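Local coordinates for hypothetical protein (Streptococcus pneumoniae, PDB 2HIY) that is of unknown function but belongs to the DUF1697 family and folds into two successive ferredoxin-like alpha/beta units joined through a linking helix, at residues E61-F66 against F77-L82; E83-E88 against F105-E110; A87-L92 against K172-I177. All coordinates share one frame; numbering follows the deposited sequence.

From the N terminus, contact 1 comes first, closing the last helix-strand step of the first four-stranded sheet; ten residues, the first four still helical, separate 61-66 from 77-82. Strand 78-81 runs directly into helix 82-89, which serves both later contacts. In contact 2 the helix meets 105-110 on the first strand of the second sheet, closing a loop of 16 residues. Contact 3 starts from the same helix, sharing Ala87 and Glu88, but reaches further, to 172-177 on the C-terminal helix; strand 102-108 lies inside its loop. Contacts 1 and 2 also touch, Ser78 OG lying 2.8 Å from Tyr108 O, linking strand 78-81 of the first sheet to the end of strand 102-108 in the second.

Contact 1: E61-F66 against F77-L82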
loop_
_atom_site.group_PDB
_atom_site.type_symbol
_atom_site.label_atom_id
_atom_site.label_comp_id
_atom_site.label_asym_id
_atom_site.label_seq_id
_atom_site.Cartn_x
_atom_site.Cartn_y
_atom_site.Cartn_z
ATOM N N GLU D 61 5.328 36.019 -11.504
ATOM C CA GLU D 61 6.454 36.337 -10.625
ATOM C C GLU D 61 6.021 36.281 -9.153
ATOM O O GLU D 61 6.720 35.738 -8.309
ATOM C CB GLU D 61 7.036 37.708 -10.980
ATOM C CG GLU D 61 8.270 38.145 -10.200
ATOM C CD GLU D 61 8.638 39.594 -10.524
ATOM O OE1 GLU D 61 8.258 40.098 -11.614
ATOM O OE2 GLU D 61 9.302 40.233 -9.680
ATOM N N LYS D 62 4.841 36.825 -8.861
ATOM C CA LYS D 62 4.373 36.835 -7.489
ATOM C C LYS D 62 4.129 35.424 -6.989
ATOM O O LYS D 62 4.430 35.099 -5.837
ATOM C CB LYS D 62 3.077 37.632 -7.352
ATOM C CG LYS D 62 3.306 39.129 -7.295
ATOM C CD LYS D 62 1.980 39.886 -7.278
ATOM C CE LYS D 62 1.202 39.614 -5.990
ATOM N NZ LYS D 62 0.150 40.634 -5.710
ATOM N N LEU D 63 3.556 34.580 -7.851
ATOM C CA LEU D 63 3.283 33.198 -7.441
ATOM C C LEU D 63 4.559 32.396 -7.269
ATOM O O LEU D 63 4.686 31.612 -6.347
ATOM C CB LEU D 63 2.316 32.509 -8.401
ATOM C CG LEU D 63 0.876 32.995 -8.283
ATOM C CD1 LEU D 63 0.082 32.591 -9.516
ATOM C CD2 LEU D 63 0.226 32.460 -7.030
ATOM N N GLU D 64 5.518 32.582 -8.175
ATOM C CA GLU D 64 6.815 31.920 -8.020
ATOM C C GLU D 64 7.471 32.303 -6.701
ATOM O O GLU D 64 7.964 31.437 -5.966
ATOM C CB GLU D 64 7.734 32.260 -9.189
ATOM C CG GLU D 64 7.349 31.523 -10.442
ATOM C CD GLU D 64 8.069 31.997 -11.692
ATOM O OE1 GLU D 64 8.679 33.092 -11.670
ATOM O OE2 GLU D 64 7.987 31.260 -12.711
ATOM N N THR D 65 7.477 33.587 -6.378
ATOM C CA THR D 65 8.055 34.039 -5.118
ATOM C C THR D 65 7.264 33.490 -3.932
ATOM O O THR D 65 7.831 33.046 -2.929
ATOM C CB THR D 65 8.113 35.572 -5.087
ATOM O OG1 THR D 65 8.959 36.000 -6.167
ATOM C CG2 THR D 65 8.650 36.097 -3.740
ATOM N N PHE D 66 5.943 33.495 -4.054
ATOM C CA PHE D 66 5.092 32.964 -2.985
ATOM C C PHE D 66 5.371 31.491 -2.682
ATOM O O PHE D 66 5.574 31.098 -1.526
ATOM C CB PHE D 66 3.611 33.161 -3.334
ATOM C CG PHE D 66 2.693 32.481 -2.387
ATOM C CD1 PHE D 66 2.407 33.071 -1.165
ATOM C CD2 PHE D 66 2.136 31.257 -2.695
ATOM C CE1 PHE D 66 1.569 32.422 -0.247
ATOM C CE2 PHE D 66 1.290 30.628 -1.787
ATOM C CZ PHE D 66 1.011 31.216 -0.564
ATOM N N PHE D 77 3.953 25.326 -11.996
ATOM C CA PHE D 77 2.511 25.463 -11.938
ATOM C C PHE D 77 1.986 25.863 -13.298
ATOM O O PHE D 77 2.715 26.472 -14.093
ATOM C CB PHE D 77 2.071 26.468 -10.844
ATOM C CG PHE D 77 2.651 27.857 -10.996
ATOM C CD1 PHE D 77 2.030 28.848 -11.758
ATOM C CD2 PHE D 77 3.774 28.213 -10.269
ATOM C CE1 PHE D 77 2.570 30.140 -11.855
ATOM C CE2 PHE D 77 4.309 29.512 -10.355
ATOM C CZ PHE D 77 3.708 30.469 -11.152
ATOM N N SER D 78 0.714 25.544 -13.536
ATOM C CA SER D 78 0.005 26.005 -14.709
ATOM C C SER D 78 -0.870 27.191 -14.301
ATOM O O SER D 78 -1.472 27.176 -13.223
ATOM C CB SER D 78 -0.904 24.907 -15.241
ATOM O OG SER D 78 -0.169 23.704 -15.439
ATOM N N LEU D 79 -0.877 28.218 -15.128
ATOM C CA LEU D 79 -1.720 29.394 -14.874
ATOM C C LEU D 79 -2.375 29.764 -16.189
ATOM O O LEU D 79 -1.693 30.107 -17.176
ATOM C CB LEU D 79 -0.860 30.546 -14.356
ATOM C CG LEU D 79 -1.672 31.803 -13.977
ATOM C CD1 LEU D 79 -2.623 31.576 -12.826
ATOM C CD2 LEU D 79 -0.715 32.939 -13.640
ATOM N N LEU D 80 -3.702 29.697 -16.208
ATOM C CA LEU D 80 -4.422 29.960 -17.448
ATOM C C LEU D 80 -5.703 30.705 -17.166
ATOM O O LEU D 80 -6.283 30.557 -16.093
ATOM C CB LEU D 80 -4.724 28.643 -18.168
ATOM C CG LEU D 80 -5.460 27.599 -17.353
ATOM C CD1 LEU D 80 -6.880 27.438 -17.873
ATOM C CD2 LEU D 80 -4.722 26.295 -17.530
ATOM N N SER D 81 -6.174 31.459 -18.150
ATOM C CA SER D 81 -7.373 32.260 -17.966
ATOM C C SER D 81 -8.624 31.568 -18.492
ATOM O O SER D 81 -8.557 30.624 -19.279
ATOM C CB SER D 81 -7.212 33.592 -18.705
ATOM O OG SER D 81 -7.137 33.337 -20.091
ATOM N N LEU D 82 -9.785 32.103 -18.117
ATOM C CA LEU D 82 -11.045 31.652 -18.713
ATOM C C LEU D 82 -10.992 31.791 -20.237
ATOM O O LEU D 82 -11.411 30.875 -20.948
ATOM C CB LEU D 82 -12.224 32.454 -18.141
ATOM C CG LEU D 82 -13.597 32.249 -18.811
ATOM C CD1 LEU D 82 -14.125 30.827 -18.648
ATOM C CD2 LEU D 82 -14.626 33.296 -18.315
#
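Leu63 and Glu64, neighbours on helix 56-70, meet the ring of Phe77 from two directions. Glu64 comes in at the edge, close to the ring plane, its CG lying 3.6 Å from Phe77 CE2. Leu63 approaches obliquely and touches with the root of its side chain, Leu63 CB standing 3.7 Å from Phe77 CZ. The far end of the ring is therefore what both residues hold. Phe77 puts it there with chi1 at 57°, where CG sits between the backbone N and the carbonyl carbon, a crowded position from which the ring reaches the helix.

The long axes of Glu64 and Phe77 cross at about a right angle, and the carboxylate plane is turned 68° from the ring. Glutamate suits this border because its methylenes can cover an aromatic edge while the extended chain carries the carboxylate on past the ring, at an exposed position. Leu63, by contrast, is buried. Its branched end passes beyond the ring to the strand, where Leu63 CD1 meets Leu79 CD2 at 4.2 Å, a looser methyl-to-methyl contact. Leu63 and Phe77 both also touch Leu9 of strand 5-10, and Leu63 reaches Leu31 of helix 24-34, so leucine here fills the seam between two helices and the sheet with branched, purely apolar bulk. Phe77 and Leu79, two residues apart, both point toward the helix, as expected for one face of a strand.

No hydrogen bond joins the segments; the contact is apolar. Strand 47-52, helix 56-70 and strand 78-81 form a beta-alpha-beta crossover that passes over strand 5-10, and a helix packed in this way on an antiparallel sheet of order 2-3-1-4 is characteristic of the ferredoxin-like fold.

Contact 2: E83-E88 against F105-E110; sequences EDFEAE and FLFYTE
Phe85 and Phe107 meet edge by edge: each ring places the other's nearest atom close to its own plane, so neither face is used between them. Phe105 takes the carboxylate of Glu88 at its edge, near the ring plane, and has Phe107 CG in its plane too. One face of Phe107 is covered by that same Phe105, whose CD2 stands over the ring centre, 3.4 Å above the plane. This small aromatic cluster lies where helix 82-89, the link between two ferredoxin-like units, packs against the first strand of the second unit.

The backbones stay far apart, Phe85 CA being 11.1 Å from Phe107 CA, and large flat side chains suit such a gap better than short ones could. The rings of Phe85 and Phe107 also rest on Leu80 of strand 78-81, and Phe85 and Phe105 each meet the ring of Phe174 at an inclined angle, so the cluster continues into the C-terminal helix. Phe105 in addition packs edge-to-face with Phe139 of the adjoining strand 137-142.

Glu88 is the polar member of a buried group. Its carboxylate position is that of one of two modelled conformers and is less certain. The chain is bent at chi2, 80°, which brings the carboxylate to the edge of Phe105; the two side chains reach toward each other from opposite directions, their planes 66° apart. An aromatic edge carries partial positive charge and would suit a carboxylate, if it is ionised. In this conformer OE2 accepts from Lys135 N and OE1 from Leu136 N. Between the phenylalanines of helix and strand the touch is purely apolar, Phe85 CE1 lying 4.2 Å from Phe107 CZ.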
loop_
_atom_site.group_PDB
_atom_site.type_symbol
_atom_site.label_atom_id
_atom_site.label_comp_id
_atom_site.label_asym_id
_atom_site.label_seq_id
_atom_site.Cartn_x
_atom_site.Cartn_y
_atom_site.Cartn_z
ATOM N N GLU D 83 -10.498 32.925 -20.741
ATOM C CA GLU D 83 -10.377 33.127 -22.196
ATOM C C GLU D 83 -9.562 31.993 -22.829
ATOM O O GLU D 83 -9.955 31.433 -23.861
ATOM C CB GLU D 83 -9.728 34.479 -22.504
ATOM C CG GLU D 83 -9.517 34.764 -23.989
ATOM C CD GLU D 83 -9.154 36.214 -24.287
ATOM O OE1 GLU D 83 -9.040 37.029 -23.347
ATOM O OE2 GLU D 83 -9.011 36.551 -25.486
ATOM N N ASP D 84 -8.427 31.665 -22.202
ATOM C CA ASP D 84 -7.546 30.606 -22.705
ATOM C C ASP D 84 -8.308 29.291 -22.792
ATOM O O ASP D 84 -8.198 28.554 -23.772
ATOM C CB ASP D 84 -6.372 30.346 -21.741
ATOM C CG ASP D 84 -5.321 31.455 -21.702
ATOM O OD1 ASP D 84 -5.201 32.263 -22.665
ATOM O OD2 ASP D 84 -4.564 31.483 -20.678
ATOM N N PHE D 85 -9.062 28.986 -21.741
ATOM C CA PHE D 85 -9.771 27.731 -21.642
ATOM C C PHE D 85 -10.896 27.657 -22.672
ATOM O O PHE D 85 -11.093 26.608 -23.312
ATOM C CB PHE D 85 -10.305 27.498 -20.221
ATOM C CG PHE D 85 -10.565 26.048 -19.927
ATOM C CD1 PHE D 85 -9.512 25.232 -19.541
ATOM C CD2 PHE D 85 -11.814 25.490 -20.100
ATOM C CE1 PHE D 85 -9.719 23.861 -19.288
ATOM C CE2 PHE D 85 -12.019 24.112 -19.856
ATOM C CZ PHE D 85 -10.975 23.329 -19.438
ATOM N N GLU D 86 -11.608 28.758 -22.850
ATOM C CA GLU D 86 -12.689 28.777 -23.824
ATOM C C GLU D 86 -12.144 28.590 -25.234
ATOM O O GLU D 86 -12.776 27.926 -26.078
ATOM C CB GLU D 86 -13.475 30.076 -23.702
ATOM C CG GLU D 86 -14.301 30.143 -22.437
ATOM C CD GLU D 86 -15.169 31.381 -22.327
ATOM O OE1 GLU D 86 -14.781 32.461 -22.839
ATOM O OE2 GLU D 86 -16.238 31.261 -21.692
ATOM N N ALA D 87 -10.973 29.152 -25.507
ATOM C CA ALA D 87 -10.320 28.945 -26.799
ATOM C C ALA D 87 -9.983 27.453 -26.988
ATOM O O ALA D 87 -10.175 26.903 -28.099
ATOM C CB ALA D 87 -9.078 29.805 -26.931
ATOM N N GLU D 88 -9.504 26.787 -25.935
ATOM C CA GLU D 88 -9.217 25.352 -26.014
ATOM C C GLU D 88 -10.475 24.514 -26.284
ATOM O O GLU D 88 -10.420 23.520 -27.014
ATOM C CB GLU D 88 -8.504 24.863 -24.750
ATOM C CG GLU D 88 -7.842 23.470 -24.907
ATOM C CD GLU D 88 -6.503 23.530 -25.633
ATOM O OE1 GLU D 88 -5.459 23.341 -24.967
ATOM O OE2 GLU D 88 -6.463 23.787 -26.860
ATOM N N PHE D 105 -5.627 15.212 -19.567
ATOM C CA PHE D 105 -5.080 16.406 -20.182
ATOM C C PHE D 105 -3.791 16.722 -19.432
ATOM O O PHE D 105 -3.810 16.816 -18.204
ATOM C CB PHE D 105 -6.040 17.584 -20.088
ATOM C CG PHE D 105 -5.674 18.718 -21.012
ATOM C CD1 PHE D 105 -5.956 18.625 -22.358
ATOM C CD2 PHE D 105 -5.011 19.844 -20.548
ATOM C CE1 PHE D 105 -5.636 19.651 -23.220
ATOM C CE2 PHE D 105 -4.702 20.870 -21.387
ATOM C CZ PHE D 105 -5.004 20.774 -22.743
ATOM N N LEU D 106 -2.716 16.905 -20.173
ATOM C CA LEU D 106 -1.416 17.252 -19.594
ATOM C C LEU D 106 -1.231 18.759 -19.767
ATOM O O LEU D 106 -0.863 19.214 -20.852
ATOM C CB LEU D 106 -0.288 16.497 -20.319
ATOM C CG LEU D 106 -0.208 14.977 -20.089
ATOM C CD1 LEU D 106 -1.427 14.259 -20.682
ATOM C CD2 LEU D 106 1.036 14.428 -20.770
ATOM N N PHE D 107 -1.526 19.527 -18.715
ATOM C CA PHE D 107 -1.443 20.984 -18.819
ATOM C C PHE D 107 0.007 21.440 -18.800
ATOM O O PHE D 107 0.798 21.044 -17.925
ATOM C CB PHE D 107 -2.117 21.658 -17.636
ATOM C CG PHE D 107 -3.624 21.671 -17.687
ATOM C CD1 PHE D 107 -4.311 22.705 -18.332
ATOM C CD2 PHE D 107 -4.396 20.693 -17.006
ATOM C CE1 PHE D 107 -5.736 22.746 -18.343
ATOM C CE2 PHE D 107 -5.801 20.743 -17.007
ATOM C CZ PHE D 107 -6.452 21.765 -17.683
ATOM N N TYR D 108 0.370 22.286 -19.761
ATOM C CA TYR D 108 1.673 22.911 -19.734
ATOM C C TYR D 108 1.800 23.818 -18.518
ATOM O O TYR D 108 0.822 24.304 -17.990
ATOM C CB TYR D 108 1.883 23.706 -21.016
ATOM C CG TYR D 108 1.837 22.876 -22.296
ATOM C CD1 TYR D 108 2.387 21.588 -22.357
ATOM C CD2 TYR D 108 1.292 23.427 -23.470
ATOM C CE1 TYR D 108 2.354 20.843 -23.577
ATOM C CE2 TYR D 108 1.267 22.701 -24.664
ATOM C CZ TYR D 108 1.812 21.442 -24.706
ATOM O OH TYR D 108 1.796 20.758 -25.922
ATOM N N THR D 109 3.025 24.055 -18.071
ATOM C CA THR D 109 3.295 24.946 -16.943
ATOM C C THR D 109 4.051 26.190 -17.410
ATOM O O THR D 109 4.615 26.237 -18.493
ATOM C CB THR D 109 4.139 24.236 -15.896
ATOM O OG1 THR D 109 5.344 23.752 -16.510
ATOM C CG2 THR D 109 3.373 23.070 -15.241
ATOM N N GLU D 110 4.077 27.193 -16.545
ATOM C CA GLU D 110 4.765 28.428 -16.863
ATOM C C GLU D 110 6.255 28.190 -17.050
ATOM O O GLU D 110 6.894 27.524 -16.231
ATOM C CB GLU D 110 4.515 29.439 -15.738
ATOM C CG GLU D 110 3.104 29.971 -15.786
ATOM C CD GLU D 110 2.815 30.712 -17.089
ATOM O OE1 GLU D 110 3.632 31.570 -17.489
ATOM O OE2 GLU D 110 1.785 30.410 -17.744
#

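Contact 3: A87-L92 against K172-I177; sequences AELENL and KTFDKI
Apolar contact between Phe174 and two leucines, Leu89 and Leu92, joins the end of helix 82-89 and the loop after it to the C-terminal helix. Both leucines use a methyl and both go to the same ring atom: Leu89 CD2 is 4.0 Å from Phe174 CE2, and Leu92 CD2 is 4.3 Å from it. Each approach is oblique. Leu89 and Phe174 lie alongside, pointing opposite ways, the ring being sent out from its helix with CG anti to the backbone N (chi1 176°). Phenylalanine is long enough to cross between backbones whose nearest CA atoms, Leu89 and Asp175, are 9.7 Å apart; the two leucines meet its outer end where the contact opens toward the surface.

Hydrogen bonds work within 87-92, shaping the chain that presents the leucines. Ala87 O is gripped twice: Glu90 N reaches it at 3.1 Å and Asn91 ND2 at 2.8 Å, from opposite faces of the carbonyl plane. The hydrogen bond from the side-chain amide is bent, with an N-H...O angle of 137°. Asparagine fits because its short side chain can turn back on the preceding turn and give a donor to that carbonyl. Asn91 N completes the set with Glu88 O.

Charge appears at the far side, where Lys172 forms a salt bridge with Asp115 of a second subunit. Within the chain, Phe174 continues inward to Phe139 of strand 137-142 and meets Trp96 edge-to-face, so the C-terminal helix packs on helix 82-89 and on the second sheet, while Ile177 reaches Ala8 and Leu10 of strand 5-10 in the first.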
loop_
_atom_site.group_PDB
_atom_site.type_symbol
_atom_site.label_atom_id
_atom_site.label_comp_id
_atom_site.label_asym_id
_atom_site.label_seq_id
_atom_site.Cartn_x
_atom_site.Cartn_y
_atom_site.Cartn_z
ATOM N N ALA D 87 -10.973 29.152 -25.507
ATOM C CA ALA D 87 -10.320 28.945 -26.799
ATOM C C ALA D 87 -9.983 27.453 -26.988
ATOM O O ALA D 87 -10.175 26.903 -28.099
ATOM C CB ALA D 87 -9.078 29.805 -26.931
ATOM N N GLU D 88 -9.504 26.787 -25.935
ATOM C CA GLU D 88 -9.217 25.352 -26.014
ATOM C C GLU D 88 -10.475 24.514 -26.284
ATOM O O GLU D 88 -10.420 23.520 -27.014
ATOM C CB GLU D 88 -8.504 24.863 -24.750
ATOM C CG GLU D 88 -7.842 23.470 -24.907
ATOM C CD GLU D 88 -6.503 23.530 -25.633
ATOM O OE1 GLU D 88 -5.459 23.341 -24.967
ATOM O OE2 GLU D 88 -6.463 23.787 -26.860
ATOM N N LEU D 89 -11.601 24.924 -25.708
ATOM C CA LEU D 89 -12.894 24.246 -25.918
ATOM C C LEU D 89 -13.399 24.351 -27.348
ATOM O O LEU D 89 -14.268 23.569 -27.764
ATOM C CB LEU D 89 -13.951 24.764 -24.934
ATOM C CG LEU D 89 -13.713 24.450 -23.458
ATOM C CD1 LEU D 89 -14.835 25.043 -22.612
ATOM C CD2 LEU D 89 -13.598 22.943 -23.215
ATOM N N GLU D 90 -12.851 25.289 -28.120
ATOM C CA GLU D 90 -13.252 25.432 -29.528
ATOM C C GLU D 90 -12.508 24.468 -30.451
ATOM O O GLU D 90 -12.816 24.353 -31.635
ATOM C CB GLU D 90 -13.088 26.886 -29.975
ATOM C CG GLU D 90 -14.110 27.813 -29.323
ATOM C CD GLU D 90 -15.549 27.284 -29.416
ATOM O OE1 GLU D 90 -15.987 26.889 -30.526
ATOM O OE2 GLU D 90 -16.248 27.268 -28.373
ATOM N N ASN D 91 -11.556 23.744 -29.876
ATOM C CA ASN D 91 -10.650 22.904 -30.629
ATOM C C ASN D 91 -10.427 21.540 -29.951
ATOM O O ASN D 91 -9.295 21.062 -29.867
ATOM C CB ASN D 91 -9.323 23.647 -30.782
ATOM C CG ASN D 91 -9.493 24.986 -31.489
ATOM O OD1 ASN D 91 -9.620 25.021 -32.710
ATOM N ND2 ASN D 91 -9.539 26.092 -30.721
ATOM N N LEU D 92 -11.501 20.920 -29.459
ATOM C CA LEU D 92 -11.398 19.626 -28.802
ATOM C C LEU D 92 -11.357 18.552 -29.860
ATOM O O LEU D 92 -12.118 18.605 -30.824
ATOM C CB LEU D 92 -12.617 19.348 -27.912
ATOM C CG LEU D 92 -12.891 20.342 -26.775
ATOM C CD1 LEU D 92 -14.231 20.083 -26.068
ATOM C CD2 LEU D 92 -11.742 20.302 -25.768
ATOM N N LYS D 172 -12.553 14.453 -16.550
ATOM C CA LYS D 172 -13.622 14.950 -15.692
ATOM C C LYS D 172 -13.173 16.207 -14.937
ATOM O O LYS D 172 -13.943 17.179 -14.823
ATOM C CB LYS D 172 -14.099 13.844 -14.748
ATOM C CG LYS D 172 -14.961 12.814 -15.462
ATOM C CD LYS D 172 -15.663 11.862 -14.503
ATOM C CE LYS D 172 -16.807 11.120 -15.200
ATOM N NZ LYS D 172 -16.349 10.299 -16.348
ATOM N N THR D 173 -11.928 16.214 -14.463
ATOM C CA THR D 173 -11.399 17.393 -13.779
ATOM C C THR D 173 -11.113 18.549 -14.744
ATOM O O THR D 173 -11.321 19.718 -14.410
ATOM C CB THR D 173 -10.171 17.015 -12.948
ATOM O OG1 THR D 173 -10.527 15.929 -12.077
ATOM C CG2 THR D 173 -9.655 18.194 -12.131
ATOM N N PHE D 174 -10.666 18.218 -15.964
ATOM C CA PHE D 174 -10.538 19.225 -17.022
ATOM C C PHE D 174 -11.891 19.948 -17.174
ATOM O O PHE D 174 -11.939 21.179 -17.185
ATOM C CB PHE D 174 -10.117 18.501 -18.310
ATOM C CG PHE D 174 -10.037 19.362 -19.533
ATOM C CD1 PHE D 174 -8.824 19.913 -19.937
ATOM C CD2 PHE D 174 -11.166 19.548 -20.330
ATOM C CE1 PHE D 174 -8.748 20.649 -21.109
ATOM C CE2 PHE D 174 -11.082 20.287 -21.488
ATOM C CZ PHE D 174 -9.883 20.835 -21.875
ATOM N N ASP D 175 -12.984 19.194 -17.291
ATOM C CA ASP D 175 -14.308 19.817 -17.386
ATOM C C ASP D 175 -14.585 20.709 -16.183
ATOM O O ASP D 175 -15.010 21.866 -16.337
ATOM C CB ASP D 175 -15.407 18.761 -17.533
ATOM C CG ASP D 175 -15.403 18.108 -18.895
ATOM O OD1 ASP D 175 -14.842 18.700 -19.835
ATOM O OD2 ASP D 175 -15.975 17.009 -19.018
ATOM N N LYS D 176 -14.339 20.172 -14.994
ATOM C CA LYS D 176 -14.614 20.930 -13.750
ATOM C C LYS D 176 -13.818 22.240 -13.717
ATOM O O LYS D 176 -14.345 23.270 -13.280
ATOM C CB LYS D 176 -14.315 20.077 -12.520
ATOM C CG LYS D 176 -14.575 20.820 -11.193
ATOM C CD LYS D 176 -16.044 21.175 -11.055
ATOM C CE LYS D 176 -16.317 21.886 -9.732
ATOM N NZ LYS D 176 -17.725 22.356 -9.627
ATOM N N ILE D 177 -12.556 22.215 -14.140
ATOM C CA ILE D 177 -11.754 23.431 -14.273
ATOM C C ILE D 177 -12.475 24.460 -15.142
ATOM O O ILE D 177 -12.579 25.616 -14.770
ATOM C CB ILE D 177 -10.309 23.116 -14.776
ATOM C CG1 ILE D 177 -9.522 22.430 -13.661
ATOM C CG2 ILE D 177 -9.571 24.386 -15.274
ATOM C CD1 ILE D 177 -8.330 21.583 -14.139
#